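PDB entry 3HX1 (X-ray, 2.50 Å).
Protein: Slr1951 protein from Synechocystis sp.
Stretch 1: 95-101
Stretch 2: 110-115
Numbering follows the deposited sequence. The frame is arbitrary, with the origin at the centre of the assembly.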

# COMPACT_ATOMS: atom_id res chain seq x y z
N ILE A 95 9.63 6.01 -0.36
CA ILE A 95 10.24 5.07 0.58
C ILE A 95 9.43 5.22 1.85
O ILE A 95 9.54 6.23 2.56
CB ILE A 95 11.72 5.40 0.83
CG1 ILE A 95 12.51 5.19 -0.48
CG2 ILE A 95 12.28 4.50 1.94
CD1 ILE A 95 14.02 5.24 -0.31
N ILE A 96 8.60 4.22 2.12
CA ILE A 96 7.71 4.23 3.27
C ILE A 96 8.37 4.31 4.64
O ILE A 96 9.12 3.42 5.05
CB ILE A 96 6.80 3.00 3.25
CG1 ILE A 96 6.25 2.79 1.84
CG2 ILE A 96 5.65 3.19 4.23
CD1 ILE A 96 5.35 1.59 1.71
N GLN A 97 8.06 5.40 5.33
CA GLN A 97 8.58 5.68 6.67
C GLN A 97 7.50 5.30 7.70
O GLN A 97 6.31 5.49 7.45
CB GLN A 97 8.91 7.16 6.80
CG GLN A 97 9.80 7.72 5.70
CD GLN A 97 11.15 7.04 5.63
OE1 GLN A 97 11.78 6.77 6.66
NE2 GLN A 97 11.62 6.77 4.41
N THR A 98 7.92 4.79 8.85
CA THR A 98 6.96 4.41 9.88
C THR A 98 6.14 5.62 10.32
O THR A 98 6.69 6.62 10.78
CB THR A 98 7.67 3.80 11.11
OG1 THR A 98 6.69 3.34 12.05
CG2 THR A 98 8.56 4.82 11.78
N GLY A 99 4.83 5.51 10.16
CA GLY A 99 3.94 6.59 10.54
C GLY A 99 3.27 7.20 9.33
O GLY A 99 2.42 8.08 9.46
N ASP A 100 3.67 6.74 8.15
CA ASP A 100 3.10 7.25 6.90
C ASP A 100 1.70 6.70 6.62
O ASP A 100 1.41 5.54 6.90
CB ASP A 100 3.99 6.91 5.70
CG ASP A 100 5.22 7.78 5.63
OD1 ASP A 100 5.15 8.95 6.08
OD2 ASP A 100 6.25 7.30 5.11
N GLU A 101 0.85 7.54 6.05
CA GLU A 101 -0.50 7.13 5.69
C GLU A 101 -0.67 7.37 4.20
O GLU A 101 -0.81 8.51 3.76
CB GLU A 101 -1.55 7.95 6.43
CG GLU A 101 -2.96 7.64 5.95
CD GLU A 101 -3.94 8.76 6.24
OE1 GLU A 101 -3.67 9.91 5.81
OE2 GLU A 101 -4.98 8.49 6.88
N VAL A 110 -3.48 3.00 3.65
CA VAL A 110 -2.65 2.07 4.40
C VAL A 110 -1.61 2.83 5.22
O VAL A 110 -0.90 3.70 4.70
CB VAL A 110 -1.89 1.06 3.49
CG1 VAL A 110 -2.88 0.24 2.68
CG2 VAL A 110 -0.92 1.79 2.59
N ARG A 111 -1.54 2.50 6.50
CA ARG A 111 -0.56 3.13 7.37
C ARG A 111 0.54 2.12 7.56
O ARG A 111 0.29 0.91 7.56
CB ARG A 111 -1.17 3.47 8.74
CG ARG A 111 -2.09 4.67 8.73
CD ARG A 111 -2.20 5.27 10.13
NE ARG A 111 -0.90 5.69 10.65
CZ ARG A 111 -0.28 5.11 11.67
NH1 ARG A 111 -0.84 4.07 12.28
NH2 ARG A 111 0.91 5.55 12.07
N TYR A 112 1.77 2.61 7.69
CA TYR A 112 2.91 1.72 7.90
C TYR A 112 3.49 1.94 9.28
O TYR A 112 3.45 3.05 9.81
CB TYR A 112 3.99 1.96 6.84
CG TYR A 112 5.28 1.23 7.14
CD1 TYR A 112 6.31 1.86 7.82
CD2 TYR A 112 5.47 -0.10 6.75
CE1 TYR A 112 7.51 1.21 8.11
CE2 TYR A 112 6.67 -0.77 7.04
CZ TYR A 112 7.68 -0.10 7.72
OH TYR A 112 8.89 -0.71 7.98
N GLU A 113 4.01 0.87 9.87
CA GLU A 113 4.61 0.96 11.19
C GLU A 113 5.74 -0.03 11.36
O GLU A 113 5.67 -1.16 10.88
CB GLU A 113 3.55 0.72 12.27
CG GLU A 113 2.76 1.96 12.67
CD GLU A 113 1.73 1.69 13.74
OE1 GLU A 113 2.07 1.01 14.73
OE2 GLU A 113 0.58 2.15 13.60
N TYR A 114 6.81 0.40 12.03
CA TYR A 114 7.94 -0.47 12.29
C TYR A 114 7.87 -0.76 13.77
O TYR A 114 8.53 -0.11 14.58
CB TYR A 114 9.25 0.22 11.93
CG TYR A 114 10.41 -0.74 11.82
CD1 TYR A 114 10.23 -2.00 11.23
CD2 TYR A 114 11.67 -0.41 12.29
CE1 TYR A 114 11.28 -2.89 11.13
CE2 TYR A 114 12.73 -1.30 12.18
CZ TYR A 114 12.52 -2.54 11.60
OH TYR A 114 13.55 -3.44 11.54
N ARG A 115 7.03 -1.73 14.11
CA ARG A 115 6.76 -2.14 15.48
C ARG A 115 7.82 -3.05 16.09
O ARG A 115 8.40 -3.89 15.41
CB ARG A 115 5.40 -2.84 15.52
CG ARG A 115 4.80 -2.99 16.88
CD ARG A 115 3.38 -3.45 16.70
NE ARG A 115 2.64 -2.54 15.82
CZ ARG A 115 1.51 -2.84 15.20
NH1 ARG A 115 0.96 -4.04 15.37
NH2 ARG A 115 0.90 -1.94 14.45

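Three hydrogen bonds fasten the segment 95-101 to the strand 110-115, and all of them draw on the backbone of the strand. The shortest runs from Gly99 N to Tyr112 O (2.8 Å), and the same tyrosine returns a bond through its own amide, from Tyr112 N to Asp100 O (3.1 Å). Both polar groups of the Tyr112 backbone are thus satisfied by successive residues of the first stretch. The third bond substitutes a side chain for a main-chain acceptor: Tyr114 N donates to Thr98 OG1 at 2.9 Å. With chi1 in the t rotamer, Thr98 places its hydroxyl against the strand, where OG1 also lies 3.3 Å from Glu113 CA. The short, branched side chain therefore extends the polar contact one step beyond the point where the backbone of the first stretch supplies it.

This pattern depends on a type II turn from Gln97 to Asp100, closed by a hydrogen bond from Asp100 N to Gln97 O (3.0 Å). Gly99 occupies a position with phi/psi of 113/-5, at which a CB would be jammed against the carbonyl oxygen of Thr98; glycine relieves that conflict while leaving its amide directed at the strand. The Asp100 side chain braces the turn from within, its OD2 accepting a hydrogen bond from Gln97 N at 2.6 Å. Gln97 itself points away from the strand and folds back on its own segment, with NE2 bonded to Ile95 O at 2.8 Å.

Beyond the turn, Glu101 and Arg111 form an antiparallel, non-hydrogen-bonded pair with their CA atoms 4.3 Å apart. Two CA-H...O contacts supplement the amide bonds here: Arg111 CA approaches Asp100 O at 3.1 Å, and Glu101 CA approaches Val110 O at 3.6 Å. Asp100 O thus receives both an amide and a CA-H from the strand. The side chains of the pair lie on the same face of the sheet and meet through their aliphatic portions, Glu101 CB to Arg111 CG at 4.0 Å. The charged end of Arg111 is instead engaged along its own strand, in a salt bridge from NH1 to Glu113 OE2 (2.7 Å), while NH2 rests 3.6 Å from Gly99 CA. Glu113 also bridges to Arg115, OE1 to NH2 at 3.2 Å, so one carboxylate links two arginines.

Packing centres on Tyr112, which is buried and has 89 Å² covered by the first stretch, out of 411 Å² buried in total on both sides. Ile96, also buried, points toward the strand and sets CG2 against Tyr112 CB at 3.3 Å, a close apolar contact suited to its branched aliphatic side chain. The tyrosine ring runs alongside the start of the turn: Thr98 CA meets its edge at CD1 (3.3 Å), and Gln97 C lies 3.6 Å from the same CD1. The long aromatic side chain can cover this backbone while its hydroxyl is hydrogen-bonded elsewhere in the structure.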